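Long-range contacts in light Chain (Clostridium botulinum, PDB 6BVD), which probably cleaves a neuronal SNARE protein as the zinc metalloendopeptidase domain of the mosaic botulinum neurotoxin type HA: residues D43-I47 and Q151-L155; R135-F139 and G190-T194; E112-P118 and V233-Y238. Where two conformers were deposited one is given. Residue numbers count along the deposited sequence, not the author numbering.

Contact 1: residues D43-I47 and Q151-L155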
ATOM      1  N   ASP A  43       4.574  16.783  -5.186  1.00 22.22           N
ATOM      2  CA  ASP A  43       5.044  18.161  -5.428  0.54 20.53           C
ATOM      3  C   ASP A  43       5.746  18.302  -6.794  1.00 25.79           C
ATOM      4  O   ASP A  43       6.726  17.587  -7.082  1.00 21.35           O
ATOM      5  CB  ASP A  43       6.010  18.620  -4.341  0.54 22.93           C
ATOM      6  CG  ASP A  43       5.321  18.974  -3.025  0.54 24.93           C
ATOM      7  OD1 ASP A  43       4.083  19.110  -2.969  0.54 25.91           O
ATOM      8  OD2 ASP A  43       6.050  19.136  -2.036  0.54 33.07           O
ATOM      9  N   ASN A  44       5.259  19.258  -7.611  1.00 21.93           N
ATOM     10  CA  ASN A  44       5.776  19.593  -8.934  1.00 20.82           C
ATOM     11  C   ASN A  44       5.454  18.572 -10.039  1.00 15.53           C
ATOM     12  O   ASN A  44       5.994  18.657 -11.122  1.00 20.81           O
ATOM     13  CB  ASN A  44       7.307  19.849  -8.901  1.00 22.81           C
ATOM     14  CG  ASN A  44       7.680  21.081  -8.071  1.00 31.47           C
ATOM     15  OD1 ASN A  44       6.909  22.033  -8.010  1.00 21.15           O
ATOM     16  ND2 ASN A  44       8.841  21.046  -7.401  1.00 22.65           N
ATOM     17  N   VAL A  45       4.579  17.626  -9.791  1.00 19.13           N
ATOM     18  CA  VAL A  45       4.222  16.662 -10.843  1.00 21.09           C
ATOM     19  C   VAL A  45       2.709  16.641 -10.998  1.00 21.90           C
ATOM     20  O   VAL A  45       1.955  16.361 -10.043  1.00 22.38           O
ATOM     21  CB  VAL A  45       4.737  15.206 -10.528  1.00 22.32           C
ATOM     22  CG1 VAL A  45       4.438  14.277 -11.685  1.00 20.88           C
ATOM     23  CG2 VAL A  45       6.218  15.213 -10.266  1.00 16.57           C
ATOM     24  N   TRP A  46       2.256  16.931 -12.208  1.00 20.23           N
ATOM     25  CA  TRP A  46       0.824  16.982 -12.491  1.00 19.13           C
ATOM     26  C   TRP A  46       0.451  15.899 -13.444  1.00 19.84           C
ATOM     27  O   TRP A  46       1.197  15.620 -14.392  1.00 24.20           O
ATOM     28  CB  TRP A  46       0.424  18.356 -13.110  1.00 18.63           C
ATOM     29  CG  TRP A  46       0.566  19.441 -12.114  1.00 24.52           C
ATOM     30  CD1 TRP A  46       1.689  20.130 -11.827  1.00 15.53           C
ATOM     31  CD2 TRP A  46      -0.457  19.913 -11.212  1.00 20.75           C
ATOM     32  NE1 TRP A  46       1.430  21.034 -10.800  1.00 21.15           N
ATOM     33  CE2 TRP A  46       0.124  20.912 -10.408  1.00 21.26           C
ATOM     34  CE3 TRP A  46      -1.807  19.589 -11.018  1.00 26.79           C
ATOM     35  CZ2 TRP A  46      -0.614  21.625  -9.421  1.00 19.75           C
ATOM     36  CZ3 TRP A  46      -2.545  20.291 -10.024  1.00 31.72           C
ATOM     37  CH2 TRP A  46      -1.930  21.282  -9.238  1.00 22.02           C
ATOM     38  N   ILE A  47      -0.712  15.307 -13.221  1.00 22.37           N
ATOM     39  CA  ILE A  47      -1.274  14.373 -14.191  1.00 22.84           C
ATOM     40  C   ILE A  47      -2.518  14.930 -14.872  1.00 27.07           C
ATOM     41  O   ILE A  47      -3.455  15.394 -14.196  1.00 20.93           O
ATOM     42  CB  ILE A  47      -1.637  13.026 -13.521  1.00 26.74           C
ATOM     43  CG1 ILE A  47      -0.396  12.440 -12.852  1.00 25.94           C
ATOM     44  CG2 ILE A  47      -2.288  12.043 -14.542  1.00 15.32           C
ATOM     45  CD1 ILE A  47      -0.651  11.215 -12.008  1.00 27.07           C
ATOM     46  N   GLN A 151       2.154  29.446 -12.392  1.00 28.73           N
ATOM     47  CA  GLN A 151       2.665  28.433 -11.491  1.00 23.81           C
ATOM     48  C   GLN A 151       3.859  27.721 -12.144  1.00 23.20           C
ATOM     49  O   GLN A 151       3.908  27.600 -13.354  1.00 23.74           O
ATOM     50  CB  GLN A 151       1.551  27.463 -11.152  1.00 26.93           C
ATOM     51  CG  GLN A 151       1.951  26.346 -10.278  1.00 43.09           C
ATOM     52  CD  GLN A 151       0.840  25.994  -9.336  1.00 46.07           C
ATOM     53  OE1 GLN A 151      -0.130  26.745  -9.188  1.00 48.42           O
ATOM     54  NE2 GLN A 151       0.956  24.844  -8.710  1.00 52.50           N
ATOM     55  N   MET A 152       4.849  27.332 -11.348  1.00 21.80           N
ATOM     56  CA  MET A 152       5.977  26.544 -11.851  1.00 30.15           C
ATOM     57  C   MET A 152       5.764  25.065 -11.519  1.00 28.94           C
ATOM     58  O   MET A 152       5.073  24.762 -10.558  1.00 26.95           O
ATOM     59  CB  MET A 152       7.299  27.037 -11.256  1.00 34.92           C
ATOM     60  CG  MET A 152       7.639  28.499 -11.590  1.00 36.35           C
ATOM     61  SD  MET A 152       9.213  29.012 -10.877  1.00 39.29           S
ATOM     62  CE  MET A 152      10.235  27.560 -11.141  1.00 44.66           C
ATOM     63  N   ALA A 153       6.332  24.156 -12.318  1.00 20.19           N
ATOM     64  CA  ALA A 153       6.307  22.706 -12.003  1.00 20.50           C
ATOM     65  C   ALA A 153       7.409  22.038 -12.840  1.00 22.87           C
ATOM     66  O   ALA A 153       8.040  22.703 -13.660  1.00 19.39           O
ATOM     67  CB  ALA A 153       4.941  22.070 -12.313  1.00 17.99           C
ATOM     68  N   ASN A 154       7.668  20.749 -12.614  1.00 18.68           N
ATOM     69  CA  ASN A 154       8.749  20.071 -13.339  1.00 17.39           C
ATOM     70  C   ASN A 154       8.231  19.106 -14.412  1.00 18.95           C
ATOM     71  O   ASN A 154       8.926  18.822 -15.391  1.00 23.14           O
ATOM     72  CB  ASN A 154       9.659  19.281 -12.331  1.00 16.87           C
ATOM     73  CG  ASN A 154      10.398  20.196 -11.345  1.00 20.29           C
ATOM     74  OD1 ASN A 154      10.512  21.436 -11.540  1.00 19.15           O
ATOM     75  ND2 ASN A 154      10.941  19.587 -10.279  1.00 22.81           N
ATOM     76  N   LEU A 155       7.038  18.571 -14.228  1.00 16.98           N
ATOM     77  CA  LEU A 155       6.590  17.456 -15.059  1.00 19.68           C
ATOM     78  C   LEU A 155       5.067  17.382 -15.184  1.00 19.99           C
ATOM     79  O   LEU A 155       4.348  17.511 -14.208  1.00 18.04           O
ATOM     80  CB  LEU A 155       7.116  16.105 -14.468  1.00 10.54           C
ATOM     81  CG  LEU A 155       6.542  14.836 -15.107  1.00 17.82           C
ATOM     82  CD1 LEU A 155       6.870  14.684 -16.584  1.00 14.28           C
ATOM     83  CD2 LEU A 155       7.079  13.572 -14.301  1.00 19.30           C
TER
HETATM   84  O   HOH W   1       3.322  23.052  -9.352  1.00 40.19           O
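This is where two strands of the large mixed sheet of the zinc protease start to pair in parallel, Val45 opposite Leu155 with their CA atoms 4.9 Å apart. Asn44, Leu155 and Trp46 bury the most surface here. Asn44 adopts a left-handed helical backbone conformation at the turn into its strand, and its carbonyl takes two hydrogen bonds at once: Asn154 N to Asn44 O at 3.1 Å and Leu155 N to Asn44 O at 3.3 Å. Two residues further along, Leu155 O accepts Trp46 N at 3.0 Å, nearly in line; the pairing then continues from Trp46 to Ile157. The Leu155 side chain lies on the same face of the sheet as Val45, CD2 to Val45 CG1 at 3.8 Å, and also touches Leu230 and Val233 of the zinc-binding helix 222-237. The side-chain amide of Asn44 has its own partner, ND2 binding the carbonyl of Lys114. Trp46 brings the edge of its indole to Ala153, CD1 to CB 3.8 Å. At the indole nitrogen a water bridges the segments: it accepts from Trp46 NE1 at 3.1 Å and Gln151 NE2 at 3.0 Å, and donates to Met152 O at 2.7 Å.

Contact 2: residues R135-F139 and G190-T194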
ATOM      1  N   ARG A 135       6.926  29.511 -21.425  1.00 23.69           N
ATOM      2  CA  ARG A 135       6.309  28.200 -21.303  1.00 18.46           C
ATOM      3  C   ARG A 135       7.265  27.090 -20.912  1.00 25.33           C
ATOM      4  O   ARG A 135       6.803  25.976 -20.594  1.00 24.36           O
ATOM      5  CB  ARG A 135       5.622  27.804 -22.597  1.00 24.47           C
ATOM      6  CG  ARG A 135       6.578  27.560 -23.729  1.00 35.23           C
ATOM      7  CD  ARG A 135       5.949  26.646 -24.731  1.00 32.91           C
ATOM      8  NE  ARG A 135       5.028  27.380 -25.602  1.00 32.24           N
ATOM      9  CZ  ARG A 135       5.267  27.677 -26.876  1.00 27.49           C
ATOM     10  NH1 ARG A 135       6.435  27.390 -27.443  1.00 24.07           N
ATOM     11  NH2 ARG A 135       4.359  28.353 -27.561  1.00 23.90           N
ATOM     12  N   THR A 136       8.561  27.368 -20.878  1.00 23.11           N
ATOM     13  CA  THR A 136       9.516  26.326 -20.435  1.00 24.09           C
ATOM     14  C   THR A 136       9.654  26.201 -18.915  1.00 29.14           C
ATOM     15  O   THR A 136      10.232  25.219 -18.446  1.00 21.55           O
ATOM     16  CB  THR A 136      10.941  26.557 -20.993  1.00 24.31           C
ATOM     17  OG1 THR A 136      11.486  27.806 -20.535  1.00 19.06           O
ATOM     18  CG2 THR A 136      10.972  26.474 -22.562  1.00 23.28           C
ATOM     19  N   VAL A 137       9.160  27.196 -18.152  1.00 22.98           N
ATOM     20  CA  VAL A 137       9.319  27.200 -16.700  1.00 19.50           C
ATOM     21  C   VAL A 137       7.996  27.453 -15.925  1.00 18.49           C
ATOM     22  O   VAL A 137       7.881  27.064 -14.784  1.00 22.25           O
ATOM     23  CB  VAL A 137      10.370  28.256 -16.249  1.00 29.48           C
ATOM     24  CG1 VAL A 137      11.755  27.829 -16.685  1.00 21.66           C
ATOM     25  CG2 VAL A 137      10.020  29.694 -16.784  1.00 16.36           C
ATOM     26  N   SER A 138       6.981  28.048 -16.549  1.00 17.71           N
ATOM     27  CA  SER A 138       5.727  28.223 -15.833  1.00 23.60           C
ATOM     28  C   SER A 138       4.521  28.113 -16.760  1.00 25.40           C
ATOM     29  O   SER A 138       4.660  28.086 -17.984  1.00 25.96           O
ATOM     30  CB  SER A 138       5.751  29.573 -15.088  1.00 23.84           C
ATOM     31  OG  SER A 138       5.742  30.615 -16.026  1.00 32.65           O
ATOM     32  N   PHE A 139       3.333  27.972 -16.175  1.00 23.95           N
ATOM     33  CA  PHE A 139       2.085  27.906 -16.943  1.00 18.39           C
ATOM     34  C   PHE A 139       0.934  28.569 -16.195  1.00 26.28           C
ATOM     35  O   PHE A 139       0.968  28.679 -14.957  1.00 21.67           O
ATOM     36  CB  PHE A 139       1.707  26.454 -17.280  1.00 18.19           C
ATOM     37  CG  PHE A 139       1.850  25.497 -16.110  1.00 19.54           C
ATOM     38  CD1 PHE A 139       0.838  25.363 -15.168  1.00 18.14           C
ATOM     39  CD2 PHE A 139       3.007  24.722 -15.969  1.00 28.58           C
ATOM     40  CE1 PHE A 139       0.949  24.487 -14.077  1.00 24.63           C
ATOM     41  CE2 PHE A 139       3.145  23.835 -14.877  1.00 27.45           C
ATOM     42  CZ  PHE A 139       2.109  23.728 -13.917  1.00 28.55           C
ATOM     43  N   GLY A 190      17.493  22.889 -18.287  1.00 18.38           N
ATOM     44  CA  GLY A 190      16.354  22.049 -17.999  1.00 11.73           C
ATOM     45  C   GLY A 190      15.079  22.753 -18.422  1.00 20.34           C
ATOM     46  O   GLY A 190      15.093  23.935 -18.779  1.00 18.82           O
ATOM     47  N   SER A 191      13.964  22.043 -18.417  1.00 24.80           N
ATOM     48  CA  SER A 191      12.671  22.695 -18.705  1.00 28.84           C
ATOM     49  C   SER A 191      11.605  21.835 -18.112  1.00 32.78           C
ATOM     50  O   SER A 191      11.903  20.701 -17.675  1.00 27.38           O
ATOM     51  CB  SER A 191      12.435  22.869 -20.221  1.00 31.81           C
ATOM     52  OG  SER A 191      12.116  21.631 -20.833  1.00 27.29           O
ATOM     53  N   ILE A 192      10.371  22.343 -18.085  1.00 25.31           N
ATOM     54  CA  ILE A 192       9.225  21.507 -17.823  1.00 18.19           C
ATOM     55  C   ILE A 192       9.293  20.294 -18.740  1.00 23.93           C
ATOM     56  O   ILE A 192       9.584  20.438 -19.931  1.00 22.54           O
ATOM     57  CB  ILE A 192       7.914  22.261 -18.057  1.00 19.84           C
ATOM     58  CG1 ILE A 192       7.706  23.329 -16.970  1.00 27.78           C
ATOM     59  CG2 ILE A 192       6.751  21.334 -17.902  1.00 17.92           C
ATOM     60  CD1 ILE A 192       6.588  24.364 -17.382  1.00 24.24           C
ATOM     61  N   MET A 193       9.023  19.097 -18.198  1.00 22.89           N
ATOM     62  CA  MET A 193       9.061  17.887 -19.016  1.00 23.42           C
ATOM     63  C   MET A 193       7.655  17.386 -19.226  1.00 17.82           C
ATOM     64  O   MET A 193       6.748  17.767 -18.507  1.00 19.60           O
ATOM     65  CB  MET A 193       9.986  16.813 -18.381  1.00 21.88           C
ATOM     66  CG  MET A 193      11.451  17.311 -18.259  1.00 16.40           C
ATOM     67  SD  MET A 193      12.268  17.712 -19.877  1.00 26.28           S
ATOM     68  CE  MET A 193      12.412  16.067 -20.644  1.00 24.53           C
ATOM     69  N   THR A 194       7.471  16.621 -20.298  1.00 17.48           N
ATOM     70  CA  THR A 194       6.216  15.985 -20.661  1.00 16.38           C
ATOM     71  C   THR A 194       6.429  14.470 -20.736  1.00 24.59           C
ATOM     72  O   THR A 194       7.415  14.026 -21.374  1.00 18.89           O
ATOM     73  CB  THR A 194       5.705  16.447 -22.054  1.00 28.15           C
ATOM     74  OG1 THR A 194       5.788  17.871 -22.164  1.00 27.60           O
ATOM     75  CG2 THR A 194       4.278  15.996 -22.311  1.00 22.69           C
TER
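The two segments approach as loops leading into strands, nearest at Thr136 and Ser191, whose CA atoms are 5.1 Å apart. One hydrogen bond ties the backbones: Ile192 N to Thr136 O, 2.9 Å and almost straight. Beyond it the chains diverge, Phe139 pairing with Gln151 and Met193 with Asn154 and Ile156. Ile192 is the centre of the side-chain packing. Its CB points toward 135-139, and CD1 reaches into the bend there, 3.6 Å from Arg135 O, 3.7 Å from Val137 C and 3.9 Å from Phe139 CD2 at the ring edge. Beside it Thr136 CB and Ser191 CB are 4.1 Å apart. Ser191 OG donates a hydrogen bond to the next carbonyl, Ile192 O, at 2.9 Å. The Arg135 guanidinium leads away to a salt bridge with Glu30. With one isoleucine side chain and a single backbone hydrogen bond, this is packing of the loops that lead into strands 138-142 and 193-196, which belong to the mixed sheet of the clostridial neurotoxin protease but are not neighbours in it.

Contact 3: residues E112-P118 and V233-Y238. With ACT (acetate ion), chain F.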
ATOM      1  N   GLU A 112      14.513  13.452  -6.472  1.00 17.82           N
ATOM      2  CA  GLU A 112      15.152  14.170  -7.564  1.00 23.91           C
ATOM      3  C   GLU A 112      14.151  14.812  -8.493  1.00 21.97           C
ATOM      4  O   GLU A 112      14.332  15.952  -8.894  1.00 27.25           O
ATOM      5  CB  GLU A 112      16.066  13.229  -8.393  1.00 28.33           C
ATOM      6  CG  GLU A 112      17.325  12.849  -7.666  1.00 35.63           C
ATOM      7  CD  GLU A 112      18.324  13.967  -7.655  1.00 35.62           C
ATOM      8  OE1 GLU A 112      18.212  14.866  -8.494  1.00 35.91           O
ATOM      9  OE2 GLU A 112      19.217  13.970  -6.808  1.00 38.94           O
ATOM     10  N   ILE A 113      13.117  14.077  -8.869  1.00 18.43           N
ATOM     11  CA  ILE A 113      12.080  14.612  -9.751  1.00 16.84           C
ATOM     12  C   ILE A 113      11.395  15.859  -9.124  1.00 29.40           C
ATOM     13  O   ILE A 113      10.931  16.766  -9.831  1.00 24.87           O
ATOM     14  CB  ILE A 113      11.046  13.539 -10.078  1.00 20.30           C
ATOM     15  CG1 ILE A 113      11.690  12.428 -10.944  1.00 17.97           C
ATOM     16  CG2 ILE A 113       9.919  14.132 -10.862  1.00 27.80           C
ATOM     17  CD1 ILE A 113      12.234  12.939 -12.288  1.00 18.96           C
ATOM     18  N   LYS A 114      11.284  15.850  -7.799  1.00 18.05           N
ATOM     19  CA  LYS A 114      10.667  16.965  -7.074  1.00 22.27           C
ATOM     20  C   LYS A 114      11.588  18.160  -7.003  1.00 16.89           C
ATOM     21  O   LYS A 114      11.163  19.293  -7.222  1.00 24.48           O
ATOM     22  CB  LYS A 114      10.280  16.513  -5.665  1.00 18.76           C
ATOM     23  CG  LYS A 114       9.952  17.678  -4.696  1.00 23.27           C
ATOM     24  CD  LYS A 114       9.694  17.101  -3.276  1.00 20.59           C
ATOM     25  CE  LYS A 114       9.543  18.209  -2.226  1.00 38.24           C
ATOM     26  NZ  LYS A 114       9.308  17.628  -0.850  1.00 44.09           N
ATOM     27  N   ASN A 115      12.860  17.905  -6.741  1.00 22.14           N
ATOM     28  CA  ASN A 115      13.825  18.957  -6.396  1.00 29.16           C
ATOM     29  C   ASN A 115      14.661  19.543  -7.541  1.00 21.65           C
ATOM     30  O   ASN A 115      15.234  20.617  -7.355  1.00 20.78           O
ATOM     31  CB  ASN A 115      14.794  18.444  -5.321  1.00 29.22           C
ATOM     32  CG  ASN A 115      14.097  18.195  -3.989  1.00 29.16           C
ATOM     33  OD1 ASN A 115      13.135  18.890  -3.654  1.00 32.92           O
ATOM     34  ND2 ASN A 115      14.591  17.219  -3.218  1.00 28.68           N
ATOM     35  N   ALA A 116      14.756  18.859  -8.682  1.00 17.44           N
ATOM     36  CA  ALA A 116      15.620  19.371  -9.781  1.00 20.40           C
ATOM     37  C   ALA A 116      14.850  20.373 -10.642  1.00 21.68           C
ATOM     38  O   ALA A 116      14.654  20.171 -11.833  1.00 21.16           O
ATOM     39  CB  ALA A 116      16.161  18.250 -10.666  1.00 13.51           C
ATOM     40  N   ILE A 117      14.455  21.478 -10.048  1.00 19.93           N
ATOM     41  CA  ILE A 117      13.682  22.461 -10.812  1.00 19.59           C
ATOM     42  C   ILE A 117      14.495  23.096 -11.986  1.00 16.33           C
ATOM     43  O   ILE A 117      15.707  23.286 -11.907  1.00 20.17           O
ATOM     44  CB  ILE A 117      13.183  23.549  -9.885  1.00 27.88           C
ATOM     45  CG1 ILE A 117      14.361  24.372  -9.397  1.00 32.15           C
ATOM     46  CG2 ILE A 117      12.375  22.945  -8.676  1.00 24.07           C
ATOM     47  CD1 ILE A 117      13.925  25.713  -8.798  1.00 35.46           C
ATOM     48  N   PRO A 118      13.836  23.427 -13.096  1.00 18.53           N
ATOM     49  CA  PRO A 118      14.579  24.067 -14.202  1.00 18.44           C
ATOM     50  C   PRO A 118      15.227  25.417 -13.840  1.00 21.06           C
ATOM     51  O   PRO A 118      14.709  26.110 -12.968  1.00 24.71           O
ATOM     52  CB  PRO A 118      13.505  24.283 -15.262  1.00 18.51           C
ATOM     53  CG  PRO A 118      12.495  23.270 -14.968  1.00 26.13           C
ATOM     54  CD  PRO A 118      12.449  23.123 -13.478  1.00 21.13           C
ATOM     55  N   VAL A 233      13.044  12.058 -17.836  1.00 27.83           N
ATOM     56  CA  VAL A 233      12.606  13.354 -17.264  1.00 24.29           C
ATOM     57  C   VAL A 233      13.764  13.961 -16.498  1.00 20.76           C
ATOM     58  O   VAL A 233      14.136  15.107 -16.675  1.00 22.18           O
ATOM     59  CB  VAL A 233      11.414  13.145 -16.310  1.00 22.69           C
ATOM     60  CG1 VAL A 233      11.061  14.439 -15.447  1.00 15.05           C
ATOM     61  CG2 VAL A 233      10.246  12.607 -17.039  1.00 17.69           C
ATOM     62  N   LEU A 234      14.385  13.132 -15.662  1.00 25.90           N
ATOM     63  CA  LEU A 234      15.497  13.561 -14.848  1.00 23.37           C
ATOM     64  C   LEU A 234      16.636  14.129 -15.674  1.00 22.06           C
ATOM     65  O   LEU A 234      17.248  15.150 -15.284  1.00 19.58           O
ATOM     66  CB  LEU A 234      16.007  12.395 -13.977  1.00 23.01           C
ATOM     67  CG  LEU A 234      17.020  12.817 -12.917  1.00 29.10           C
ATOM     68  CD1 LEU A 234      16.386  13.814 -11.940  1.00 27.33           C
ATOM     69  CD2 LEU A 234      17.504  11.583 -12.130  1.00 35.04           C
ATOM     70  N   HIS A 235      16.963  13.482 -16.795  1.00 19.95           N
ATOM     71  CA  HIS A 235      17.990  14.010 -17.652  1.00 19.96           C
ATOM     72  C   HIS A 235      17.538  15.397 -18.169  1.00 19.66           C
ATOM     73  O   HIS A 235      18.331  16.322 -18.244  1.00 20.21           O
ATOM     74  CB  HIS A 235      18.292  13.057 -18.841  1.00 20.64           C
ATOM     75  CG  HIS A 235      18.776  11.691 -18.397  1.00 21.14           C
ATOM     76  ND1 HIS A 235      18.587  10.547 -19.151  1.00 25.49           N
ATOM     77  CD2 HIS A 235      19.478  11.317 -17.312  1.00 21.83           C
ATOM     78  CE1 HIS A 235      19.129   9.513 -18.522  1.00 22.17           C
ATOM     79  NE2 HIS A 235      19.678   9.944 -17.399  1.00 26.10           N
ATOM     80  N   GLY A 236      16.271  15.508 -18.539  1.00 19.11           N
ATOM     81  CA  GLY A 236      15.774  16.796 -19.067  1.00 15.64           C
ATOM     82  C   GLY A 236      15.810  17.927 -18.007  1.00 16.61           C
ATOM     83  O   GLY A 236      16.149  19.058 -18.299  1.00 22.17           O
ATOM     84  N   LEU A 237      15.458  17.593 -16.778  1.00 20.48           N
ATOM     85  CA  LEU A 237      15.446  18.567 -15.675  1.00 22.74           C
ATOM     86  C   LEU A 237      16.856  19.080 -15.408  1.00 23.25           C
ATOM     87  O   LEU A 237      17.063  20.253 -15.081  1.00 18.46           O
ATOM     88  CB  LEU A 237      14.838  17.952 -14.393  1.00 19.03           C
ATOM     89  CG  LEU A 237      13.328  17.708 -14.433  1.00 25.56           C
ATOM     90  CD1 LEU A 237      12.814  17.071 -13.160  1.00 18.49           C
ATOM     91  CD2 LEU A 237      12.554  19.060 -14.667  1.00 25.48           C
ATOM     92  N   TYR A 238      17.840  18.187 -15.556  1.00 19.94           N
ATOM     93  CA  TYR A 238      19.240  18.558 -15.420  1.00 16.93           C
ATOM     94  C   TYR A 238      19.850  19.106 -16.731  1.00 20.47           C
ATOM     95  O   TYR A 238      21.031  19.454 -16.776  1.00 22.27           O
ATOM     96  CB  TYR A 238      20.061  17.345 -14.895  1.00 15.85           C
ATOM     97  CG  TYR A 238      20.044  17.247 -13.385  1.00 22.56           C
ATOM     98  CD1 TYR A 238      20.854  18.065 -12.593  1.00 24.58           C
ATOM     99  CD2 TYR A 238      19.211  16.325 -12.735  1.00 23.57           C
ATOM    100  CE1 TYR A 238      20.839  17.949 -11.163  1.00 21.15           C
ATOM    101  CE2 TYR A 238      19.180  16.230 -11.339  1.00 27.87           C
ATOM    102  CZ  TYR A 238      20.005  17.027 -10.561  1.00 27.95           C
ATOM    103  OH  TYR A 238      19.957  16.871  -9.173  1.00 32.88           O
TER
HETATM  104  C   ACT F 504      17.638  11.238 -22.527  1.00 30.35           C
HETATM  105  O   ACT F 504      18.617  12.017 -22.565  1.00 30.69           O
HETATM  106  OXT ACT F 504      17.402  10.579 -21.491  1.00 26.97           O
HETATM  107  CH3 ACT F 504      16.741  11.097 -23.730  1.00 29.27           C
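A charged hydrogen bond sits at the edge of an otherwise greasy contact between helix ends: Tyr238 OH donates to Glu112 OE1 at 2.7 Å. The other carboxylate oxygen of Glu112 makes a salt bridge to Lys347, so the glutamate ties helix 104-115 both to the end of the zinc-binding helix 222-237 and to helix 338-348. Inward from this pair, Ile113 brings CD1 to 3.7 Å from Val233 CG1 and 4.2 Å from Leu234 CB, while Leu234 CD1 lies 3.6 Å from Glu112 CB. Helix 104-115 then gives out, and Ala116 is the centre of an inverse gamma turn. Its methyl points toward the other segment, with CB 4.0 Å from Leu237 CB and 3.7 Å from Tyr238 CE2, and Ala116 O approaches Leu237 CB at 3.4 Å. Leu237, which has the most surface covered by the other segment, also meets Pro118, CD2 to CG 4.2 Å. Away from this interface, His235 ND1 donates to acetate OXT at 2.6 Å; the acetate, probably from the crystallisation liquor, is also bound by His232, a zinc ligand. Against 112-118, the end of the HExxH helix thus packs mainly through aliphatic side chains, and the tyrosine-carboxylate bond, balanced by a lysine, adds a directional tie six residues after that ligand.

The three contacts form one compact block, with centres about 9 Å apart for contacts 1 and 2 and about 11 Å for each of the other pairs. Contacts 1 and 2 share the large mixed sheet, in which strand 148-152 is the neighbour of 138-142 and strand 155-158 lies beside 193-196. Contact 3 lays two helix ends over it. Asn154 binds the carbonyl of Ile113, and Met193 packs on Val233 and Gly236. In chain order the segments run 43-47, 112-118, 135-139, 151-155, 190-194, 233-238, so contact 1 alternates with both others, while contact 2 falls wholly between the segments of contact 3. Distant sequence thereby joins the sheet to the helix carrying His228 and His232.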